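Local coordinates for CAMK/CAMK2 protein kinase (Salpingoeca rosetta, PDB 5IG1) that probably phosphorylates serine and threonine residues of proteins with ATP under calcium/calmodulin control, this chain carrying its kinase domain, at residues Y97-E102 and A150-N155; G183-E188 and K225-I230; S244-A249 and H273-R278. All coordinates share one frame; numbering follows the deposited sequence.

Contact 1: residues Y97-E102 and A150-N155. With PO4 (phosphate ion), chain C.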
loop_
_atom_site.group_PDB
_atom_site.type_symbol
_atom_site.label_atom_id
_atom_site.label_comp_id
_atom_site.label_asym_id
_atom_site.label_seq_id
_atom_site.Cartn_x
_atom_site.Cartn_y
_atom_site.Cartn_z
ATOM N N TYR A 97 12.901 10.201 -0.670
ATOM C CA TYR A 97 11.889 11.201 -0.969
ATOM C C TYR A 97 10.926 10.691 -2.032
ATOM O O TYR A 97 11.334 10.150 -3.063
ATOM C CB TYR A 97 12.543 12.496 -1.439
ATOM C CG TYR A 97 11.610 13.680 -1.469
ATOM C CD1 TYR A 97 11.029 14.158 -0.302
ATOM C CD2 TYR A 97 11.324 14.337 -2.663
ATOM C CE1 TYR A 97 10.183 15.248 -0.322
ATOM C CE2 TYR A 97 10.483 15.428 -2.691
ATOM C CZ TYR A 97 9.912 15.879 -1.518
ATOM O OH TYR A 97 9.067 16.964 -1.532
ATOM N N VAL A 98 9.638 10.877 -1.763
ATOM C CA VAL A 98 8.557 10.478 -2.648
ATOM C C VAL A 98 7.661 11.694 -2.814
ATOM O O VAL A 98 7.084 12.181 -1.833
ATOM C CB VAL A 98 7.776 9.282 -2.079
ATOM C CG1 VAL A 98 6.433 9.148 -2.744
ATOM C CG2 VAL A 98 8.595 8.008 -2.253
ATOM N N SER A 99 7.558 12.197 -4.044
ATOM C CA SER A 99 6.876 13.459 -4.303
ATOM C C SER A 99 5.695 13.348 -5.255
ATOM O O SER A 99 5.114 14.379 -5.612
ATOM C CB SER A 99 7.867 14.480 -4.871
ATOM O OG SER A 99 8.405 14.019 -6.098
ATOM N N GLY A 100 5.340 12.147 -5.700
ATOM C CA GLY A 100 4.230 12.009 -6.620
ATOM C C GLY A 100 2.876 11.884 -5.962
ATOM O O GLY A 100 1.855 11.943 -6.651
ATOM N N GLY A 101 2.851 11.710 -4.646
ATOM C CA GLY A 101 1.616 11.544 -3.929
ATOM C C GLY A 101 1.039 10.152 -4.082
ATOM O O GLY A 101 1.679 9.212 -4.567
ATOM N N GLU A 102 -0.210 10.029 -3.635
ATOM C CA GLU A 102 -0.935 8.773 -3.740
ATOM C C GLU A 102 -1.312 8.490 -5.190
ATOM O O GLU A 102 -1.740 9.385 -5.924
ATOM C CB GLU A 102 -2.194 8.815 -2.874
ATOM C CG GLU A 102 -1.932 8.985 -1.389
ATOM C CD GLU A 102 -3.198 8.888 -0.562
ATOM O OE1 GLU A 102 -4.286 8.723 -1.152
ATOM O OE2 GLU A 102 -3.106 8.973 0.678
ATOM N N ALA A 150 6.749 7.993 -7.100
ATOM C CA ALA A 150 8.047 8.547 -6.725
ATOM C C ALA A 150 8.142 10.034 -7.049
ATOM O O ALA A 150 8.731 10.809 -6.285
ATOM C CB ALA A 150 9.162 7.776 -7.426
ATOM N N SER A 151 7.563 10.457 -8.168
ATOM C CA SER A 151 7.649 11.845 -8.588
ATOM C C SER A 151 6.367 12.229 -9.310
ATOM O O SER A 151 5.601 11.371 -9.756
ATOM C CB SER A 151 8.862 12.066 -9.489
ATOM O OG SER A 151 8.876 11.127 -10.554
ATOM N N LYS A 152 6.153 13.537 -9.440
ATOM C CA LYS A 152 5.042 14.050 -10.229
ATOM C C LYS A 152 5.256 13.866 -11.722
ATOM O O LYS A 152 4.463 14.383 -12.513
ATOM C CB LYS A 152 4.809 15.531 -9.921
ATOM C CG LYS A 152 4.652 15.840 -8.440
ATOM C CD LYS A 152 4.357 17.319 -8.200
ATOM C CE LYS A 152 4.509 17.680 -6.722
ATOM N NZ LYS A 152 5.936 17.670 -6.287
ATOM N N ASP A 153 6.304 13.156 -12.113
ATOM C CA ASP A 153 6.570 12.913 -13.521
ATOM C C ASP A 153 5.664 11.791 -14.028
ATOM O O ASP A 153 5.346 10.865 -13.276
ATOM C CB ASP A 153 8.048 12.547 -13.710
ATOM C CG ASP A 153 8.442 12.396 -15.157
ATOM O OD1 ASP A 153 8.266 13.361 -15.937
ATOM O OD2 ASP A 153 8.937 11.307 -15.506
ATOM N N PRO A 154 5.196 11.860 -15.277
ATOM C CA PRO A 154 4.558 10.683 -15.880
ATOM C C PRO A 154 5.534 9.519 -15.886
ATOM O O PRO A 154 6.754 9.698 -15.827
ATOM C CB PRO A 154 4.225 11.140 -17.304
ATOM C CG PRO A 154 4.148 12.627 -17.209
ATOM C CD PRO A 154 5.114 13.049 -16.143
ATOM N N ASN A 155 4.981 8.311 -15.934
ATOM C CA ASN A 155 5.767 7.080 -15.902
ATOM C C ASN A 155 6.676 7.005 -14.676
ATOM O O ASN A 155 7.669 6.273 -14.682
ATOM C CB ASN A 155 6.596 6.907 -17.184
ATOM C CG ASN A 155 5.749 6.963 -18.448
ATOM O OD1 ASN A 155 4.567 6.604 -18.443
ATOM N ND2 ASN A 155 6.357 7.412 -19.542
HETATM P P PO4 C . 10.319 19.549 -4.235
HETATM O O1 PO4 C . 9.818 20.839 -4.845
HETATM O O2 PO4 C . 11.636 19.797 -3.541
HETATM O O3 PO4 C . 9.324 19.041 -3.220
HETATM O O4 PO4 C . 10.489 18.509 -5.320
#
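Ala-150 O is gripped twice by a single residue, Ser-99. The backbone N sends an almost straight bond to it (2.9 Å from Ser-99 N to Ala-150 O, 178° at the hydrogen), arriving from above the carbonyl plane. The hydroxyl joins it: Ser-99 OG lies between its own backbone N and carbonyl carbon (chi1 61°), from where it donates to Ala-150 O over 3.2 Å, close to the carbonyl plane. Ser-99 OG also rests against Ser-151 CA, 3.4 Å away. Gly-100 follows, its CA 3.4 Å from Ser-151 C, so the two backbones pass with no side chain between them. Lys-152 lays CG and CE against Ser-99 O, and the bend at chi4 (71°) leads NZ to a weak bond with that oxygen, 3.5 Å from NZ to O. Tyr-97 OH donates to O3 of a phosphate, probably from the crystallisation liquor, at 2.7 Å; O3 lies at the ring edge, near its plane. As usual in protein kinases, the segment after strand 90-96 is the hinge between the lobes. Polar bonds centred on a serine therefore pin its C-lobe end to the loop between strands 147-149 and 158-160, on the surface.

Contact 2: residues G183-E188 and K225-I230; sequences GYLSPE and KLYAQI
Gly-183 meets the helix first: its backbone N lies 3.9 Å from Leu-226 CD2, a methyl that also comes close to Gly-183 CA, while Gly-183 O faces Ile-230 CD1. Leu-185 comes next and points its CB toward the helix. CG stands anti to the carbonyl carbon (chi1 -75°), and chi2 (175°) then places CD1 obliquely to the Tyr-227 ring, 3.5 Å from CD1 to Tyr-227 CE1 and close to CZ and OH as well. The Leu-185 carbonyl faces Ile-230, whose CG2 is 3.2 Å and whose CD1 is 3.6 Å from Leu-185 O; both approach that oxygen from the helix side. The run GYLSPE holds the end of the P+1 loop and the SPE form of the APE motif that closes a kinase activation segment, and helix 223-231 corresponds to helix G, which packs beside it. Ser-186 occupies the N-cap position of helix 187-190 without a capping bond from its side chain, and it touches Val-199 of helix 198-213. Pro-187 then crosses Ile-230 at about a right angle, its CG 4.0 Å from Ile-230 CG2 and 3.6 Å from Ile-230 O. The other neighbours of Pro-187 include Trp-202 of helix 198-213. Glu-188 forms a salt bridge with Arg-264, the buried ion pair familiar from protein kinases.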
loop_
_atom_site.group_PDB
_atom_site.type_symbol
_atom_site.label_atom_id
_atom_site.label_comp_id
_atom_site.label_asym_id
_atom_site.label_seq_id
_atom_site.Cartn_x
_atom_site.Cartn_y
_atom_site.Cartn_z
ATOM N N GLY A 183 -12.146 -2.042 4.352
ATOM C CA GLY A 183 -12.439 -2.333 2.959
ATOM C C GLY A 183 -11.493 -3.326 2.307
ATOM O O GLY A 183 -11.896 -4.033 1.376
ATOM N N TYR A 184 -10.251 -3.408 2.772
ATOM C CA TYR A 184 -9.258 -4.273 2.146
ATOM C C TYR A 184 -8.951 -5.507 2.982
ATOM O O TYR A 184 -8.061 -6.283 2.619
ATOM C CB TYR A 184 -7.983 -3.475 1.853
ATOM C CG TYR A 184 -8.299 -2.150 1.197
ATOM C CD1 TYR A 184 -8.626 -1.042 1.963
ATOM C CD2 TYR A 184 -8.318 -2.017 -0.187
ATOM C CE1 TYR A 184 -8.940 0.155 1.383
ATOM C CE2 TYR A 184 -8.634 -0.806 -0.782
ATOM C CZ TYR A 184 -8.945 0.274 0.012
ATOM O OH TYR A 184 -9.267 1.487 -0.553
ATOM N N LEU A 185 -9.685 -5.722 4.072
ATOM C CA LEU A 185 -9.430 -6.865 4.936
ATOM C C LEU A 185 -9.699 -8.174 4.207
ATOM O O LEU A 185 -10.686 -8.309 3.479
ATOM C CB LEU A 185 -10.296 -6.783 6.191
ATOM C CG LEU A 185 -9.854 -5.756 7.228
ATOM C CD1 LEU A 185 -10.847 -5.669 8.360
ATOM C CD2 LEU A 185 -8.487 -6.133 7.741
ATOM N N SER A 186 -8.814 -9.137 4.409
ATOM C CA SER A 186 -9.006 -10.468 3.864
ATOM C C SER A 186 -10.005 -11.244 4.716
ATOM O O SER A 186 -10.142 -10.985 5.915
ATOM C CB SER A 186 -7.680 -11.211 3.820
ATOM O OG SER A 186 -6.865 -10.798 4.900
ATOM N N PRO A 187 -10.724 -12.196 4.118
ATOM C CA PRO A 187 -11.696 -12.961 4.915
ATOM C C PRO A 187 -11.038 -13.700 6.066
ATOM O O PRO A 187 -11.609 -13.785 7.160
ATOM C CB PRO A 187 -12.313 -13.921 3.885
ATOM C CG PRO A 187 -11.952 -13.364 2.554
ATOM C CD PRO A 187 -10.634 -12.700 2.739
ATOM N N GLU A 188 -9.828 -14.218 5.850
ATOM C CA GLU A 188 -9.129 -14.958 6.894
ATOM C C GLU A 188 -8.832 -14.079 8.103
ATOM O O GLU A 188 -8.888 -14.545 9.248
ATOM C CB GLU A 188 -7.839 -15.543 6.329
ATOM C CG GLU A 188 -6.952 -14.502 5.674
ATOM C CD GLU A 188 -6.589 -14.860 4.258
ATOM O OE1 GLU A 188 -7.493 -14.842 3.395
ATOM O OE2 GLU A 188 -5.405 -15.178 4.007
ATOM N N LYS A 225 -21.814 -5.636 8.323
ATOM C CA LYS A 225 -22.262 -6.049 6.997
ATOM C C LYS A 225 -21.112 -6.042 5.994
ATOM O O LYS A 225 -21.106 -6.844 5.056
ATOM C CB LYS A 225 -23.392 -5.147 6.498
ATOM C CG LYS A 225 -24.605 -5.036 7.413
ATOM C CD LYS A 225 -25.845 -4.652 6.601
ATOM C CE LYS A 225 -26.846 -3.834 7.406
ATOM N NZ LYS A 225 -26.451 -2.398 7.511
ATOM N N LEU A 226 -20.136 -5.148 6.172
ATOM C CA LEU A 226 -18.968 -5.143 5.295
ATOM C C LEU A 226 -18.137 -6.405 5.486
ATOM O O LEU A 226 -17.776 -7.080 4.512
ATOM C CB LEU A 226 -18.117 -3.898 5.554
ATOM C CG LEU A 226 -16.798 -3.856 4.776
ATOM C CD1 LEU A 226 -17.067 -3.717 3.280
ATOM C CD2 LEU A 226 -15.901 -2.732 5.263
ATOM N N TYR A 227 -17.817 -6.737 6.739
ATOM C CA TYR A 227 -17.092 -7.972 7.005
ATOM C C TYR A 227 -17.882 -9.181 6.528
ATOM O O TYR A 227 -17.295 -10.162 6.060
ATOM C CB TYR A 227 -16.768 -8.094 8.498
ATOM C CG TYR A 227 -15.904 -6.978 9.054
ATOM C CD1 TYR A 227 -15.099 -6.208 8.221
ATOM C CD2 TYR A 227 -15.897 -6.691 10.414
ATOM C CE1 TYR A 227 -14.314 -5.186 8.723
ATOM C CE2 TYR A 227 -15.110 -5.669 10.925
ATOM C CZ TYR A 227 -14.324 -4.921 10.073
ATOM O OH TYR A 227 -13.543 -3.905 10.575
ATOM N N ALA A 228 -19.214 -9.125 6.620
ATOM C CA ALA A 228 -20.036 -10.201 6.077
ATOM C C ALA A 228 -19.855 -10.321 4.568
ATOM O O ALA A 228 -19.675 -11.425 4.040
ATOM C CB ALA A 228 -21.505 -9.970 6.430
ATOM N N GLN A 229 -19.901 -9.187 3.855
ATOM C CA GLN A 229 -19.682 -9.204 2.411
ATOM C C GLN A 229 -18.318 -9.784 2.070
ATOM O O GLN A 229 -18.173 -10.512 1.081
ATOM C CB GLN A 229 -19.793 -7.790 1.827
ATOM C CG GLN A 229 -21.147 -7.113 1.928
ATOM C CD GLN A 229 -21.105 -5.682 1.409
ATOM O OE1 GLN A 229 -21.782 -4.795 1.931
ATOM N NE2 GLN A 229 -20.307 -5.454 0.370
ATOM N N ILE A 230 -17.300 -9.455 2.866
ATOM C CA ILE A 230 -15.956 -9.933 2.571
ATOM C C ILE A 230 -15.850 -11.433 2.829
ATOM O O ILE A 230 -15.271 -12.174 2.025
ATOM C CB ILE A 230 -14.920 -9.135 3.381
ATOM C CG1 ILE A 230 -14.934 -7.668 2.941
ATOM C CG2 ILE A 230 -13.539 -9.760 3.241
ATOM C CD1 ILE A 230 -13.929 -6.792 3.653
#

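Contact 3: residues S244-A249 and H273-R278; sequences SVTTAA and HPWIAR
Ala-249 presses its methyl onto the indole of Trp-275, and this is the tight part of the contact. Ala-249 CB sits over one face of the five-membered ring, 3.8 Å from its centroid and 25° off the normal, a CH-pi contact displaced toward the rim at NE1. In Trp-275, CG is anti to the backbone N (chi1 -167°), and chi2 (85°) sets the turn of the ring that offers this face to the methyl. Ala-248 CB touches the same side chain less centrally, lying obliquely 3.9 Å from Trp-275 CD1. At the start of the helix Thr-246 is the N-cap: its OG1 accepts from Ala-249 N at 3.2 Å. That OG1 also bonds Glu-115, as does Trp-275 NE1, so a single carboxylate oxygen, Glu-115 OE1, links the cap of one helix to the indole of the other.

Toward the partly exposed side things are looser. The His-273 ring approaches the helix only obliquely, with CE1 3.6 Å from Ala-248 O. His-273 ND1 is taken up within its own segment: it accepts from Trp-275 N at 3.0 Å, capping helix 274-277, while Pro-274 CD lies over one ring face, offset toward the rim. The sequence HPWI is the histidine-proline-tryptophan motif found near the end of many kinase domains. Leu-208 and Leu-212 of helix 198-213 and Leu-252 of helix 247-256 touch the Trp-275 side chain, and Ser-119 of helix 115-134 bonds Trp-275 O, so the short helix 274-277 is seated against three longer helices of the C-lobe.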
loop_
_atom_site.group_PDB
_atom_site.type_symbol
_atom_site.label_atom_id
_atom_site.label_comp_id
_atom_site.label_asym_id
_atom_site.label_seq_id
_atom_site.Cartn_x
_atom_site.Cartn_y
_atom_site.Cartn_z
ATOM N N SER A 244 -16.985 -3.197 -20.555
ATOM C CA SER A 244 -15.835 -2.804 -21.355
ATOM C C SER A 244 -14.514 -3.187 -20.700
ATOM O O SER A 244 -13.470 -2.636 -21.062
ATOM C CB SER A 244 -15.871 -1.301 -21.637
ATOM O OG SER A 244 -15.978 -0.560 -20.437
ATOM N N VAL A 245 -14.535 -4.111 -19.740
ATOM C CA VAL A 245 -13.320 -4.615 -19.109
ATOM C C VAL A 245 -12.986 -5.969 -19.717
ATOM O O VAL A 245 -13.885 -6.759 -20.030
ATOM C CB VAL A 245 -13.469 -4.714 -17.578
ATOM C CG1 VAL A 245 -12.279 -5.445 -16.962
ATOM C CG2 VAL A 245 -13.573 -3.335 -16.973
ATOM N N THR A 246 -11.693 -6.224 -19.916
ATOM C CA THR A 246 -11.257 -7.526 -20.401
ATOM C C THR A 246 -11.668 -8.617 -19.419
ATOM O O THR A 246 -11.632 -8.425 -18.200
ATOM C CB THR A 246 -9.741 -7.548 -20.585
ATOM O OG1 THR A 246 -9.106 -7.301 -19.324
ATOM C CG2 THR A 246 -9.311 -6.494 -21.579
ATOM N N THR A 247 -12.074 -9.769 -19.956
ATOM C CA THR A 247 -12.322 -10.907 -19.084
ATOM C C THR A 247 -11.047 -11.362 -18.394
ATOM O O THR A 247 -11.124 -12.014 -17.351
ATOM C CB THR A 247 -12.935 -12.075 -19.861
ATOM O OG1 THR A 247 -12.028 -12.496 -20.885
ATOM C CG2 THR A 247 -14.266 -11.667 -20.484
ATOM N N ALA A 248 -9.878 -11.030 -18.946
ATOM C CA ALA A 248 -8.627 -11.367 -18.273
ATOM C C ALA A 248 -8.522 -10.651 -16.936
ATOM O O ALA A 248 -8.180 -11.259 -15.918
ATOM C CB ALA A 248 -7.435 -11.015 -19.161
ATOM N N ALA A 249 -8.816 -9.352 -16.924
ATOM C CA ALA A 249 -8.806 -8.610 -15.671
ATOM C C ALA A 249 -9.852 -9.157 -14.706
ATOM O O ALA A 249 -9.566 -9.356 -13.519
ATOM C CB ALA A 249 -9.040 -7.125 -15.942
ATOM N N HIS A 273 0.558 -13.925 -14.578
ATOM C CA HIS A 273 -0.770 -13.911 -15.182
ATOM C C HIS A 273 -0.744 -13.090 -16.473
ATOM O O HIS A 273 -0.078 -12.051 -16.534
ATOM C CB HIS A 273 -1.795 -13.327 -14.208
ATOM C CG HIS A 273 -3.215 -13.425 -14.679
ATOM N ND1 HIS A 273 -3.752 -12.570 -15.618
ATOM C CD2 HIS A 273 -4.211 -14.274 -14.332
ATOM C CE1 HIS A 273 -5.016 -12.888 -15.829
ATOM N NE2 HIS A 273 -5.320 -13.919 -15.061
ATOM N N PRO A 274 -1.448 -13.532 -17.519
ATOM C CA PRO A 274 -1.358 -12.824 -18.810
ATOM C C PRO A 274 -1.725 -11.354 -18.725
ATOM O O PRO A 274 -1.123 -10.537 -19.434
ATOM C CB PRO A 274 -2.330 -13.602 -19.716
ATOM C CG PRO A 274 -3.186 -14.407 -18.785
ATOM C CD PRO A 274 -2.320 -14.715 -17.594
ATOM N N TRP A 275 -2.677 -10.983 -17.868
ATOM C CA TRP A 275 -3.052 -9.578 -17.750
ATOM C C TRP A 275 -1.941 -8.730 -17.141
ATOM O O TRP A 275 -1.959 -7.504 -17.298
ATOM C CB TRP A 275 -4.330 -9.440 -16.920
ATOM C CG TRP A 275 -4.961 -8.084 -17.006
ATOM C CD1 TRP A 275 -5.826 -7.645 -17.964
ATOM C CD2 TRP A 275 -4.785 -6.993 -16.093
ATOM N NE1 TRP A 275 -6.199 -6.349 -17.705
ATOM C CE2 TRP A 275 -5.569 -5.923 -16.566
ATOM C CE3 TRP A 275 -4.034 -6.815 -14.928
ATOM C CZ2 TRP A 275 -5.622 -4.692 -15.916
ATOM C CZ3 TRP A 275 -4.096 -5.598 -14.277
ATOM C CH2 TRP A 275 -4.879 -4.550 -14.775
ATOM N N ILE A 276 -0.976 -9.351 -16.468
ATOM C CA ILE A 276 0.130 -8.642 -15.824
ATOM C C ILE A 276 1.412 -8.734 -16.644
ATOM O O ILE A 276 2.138 -7.750 -16.786
ATOM C CB ILE A 276 0.356 -9.181 -14.395
ATOM C CG1 ILE A 276 -0.890 -8.996 -13.531
ATOM C CG2 ILE A 276 1.546 -8.482 -13.751
ATOM C CD1 ILE A 276 -1.073 -7.590 -13.021
ATOM N N ALA A 277 1.709 -9.913 -17.188
ATOM C CA ALA A 277 2.984 -10.158 -17.851
ATOM C C ALA A 277 2.974 -9.814 -19.332
ATOM O O ALA A 277 4.023 -9.463 -19.884
ATOM C CB ALA A 277 3.390 -11.625 -17.684
ATOM N N ARG A 278 1.825 -9.922 -19.990
ATOM C CA ARG A 278 1.714 -9.628 -21.411
ATOM C C ARG A 278 1.250 -8.190 -21.596
ATOM O O ARG A 278 0.226 -7.782 -21.040
ATOM C CB ARG A 278 0.752 -10.602 -22.089
ATOM C CG ARG A 278 1.297 -12.013 -22.212
ATOM C CD ARG A 278 2.383 -12.085 -23.276
ATOM N NE ARG A 278 3.051 -13.383 -23.300
ATOM C CZ ARG A 278 2.574 -14.461 -23.915
ATOM N NH1 ARG A 278 1.414 -14.403 -24.558
ATOM N NH2 ARG A 278 3.258 -15.599 -23.884
#

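Contacts 1, 2 and 3 follow one another along the chain, each closing before the next opens, and all lie inside the kinase domain. Contact 1 is polar and at the surface where the hinge enters the C-lobe; contact 2 is a buried apolar join, with its centre 31 Å away on the opposite side of the chain's centre. Contact 3 is 26 Å from contact 1 and 25 Å from contact 2, centre to centre, and its nearest atoms are about 15 Å from either. Helices 223-231 and 247-256, one in each of contacts 2 and 3, are consecutive, and helix 198-213 flanks both contacts. None touches Lys-53, the predicted ATP-binding residue.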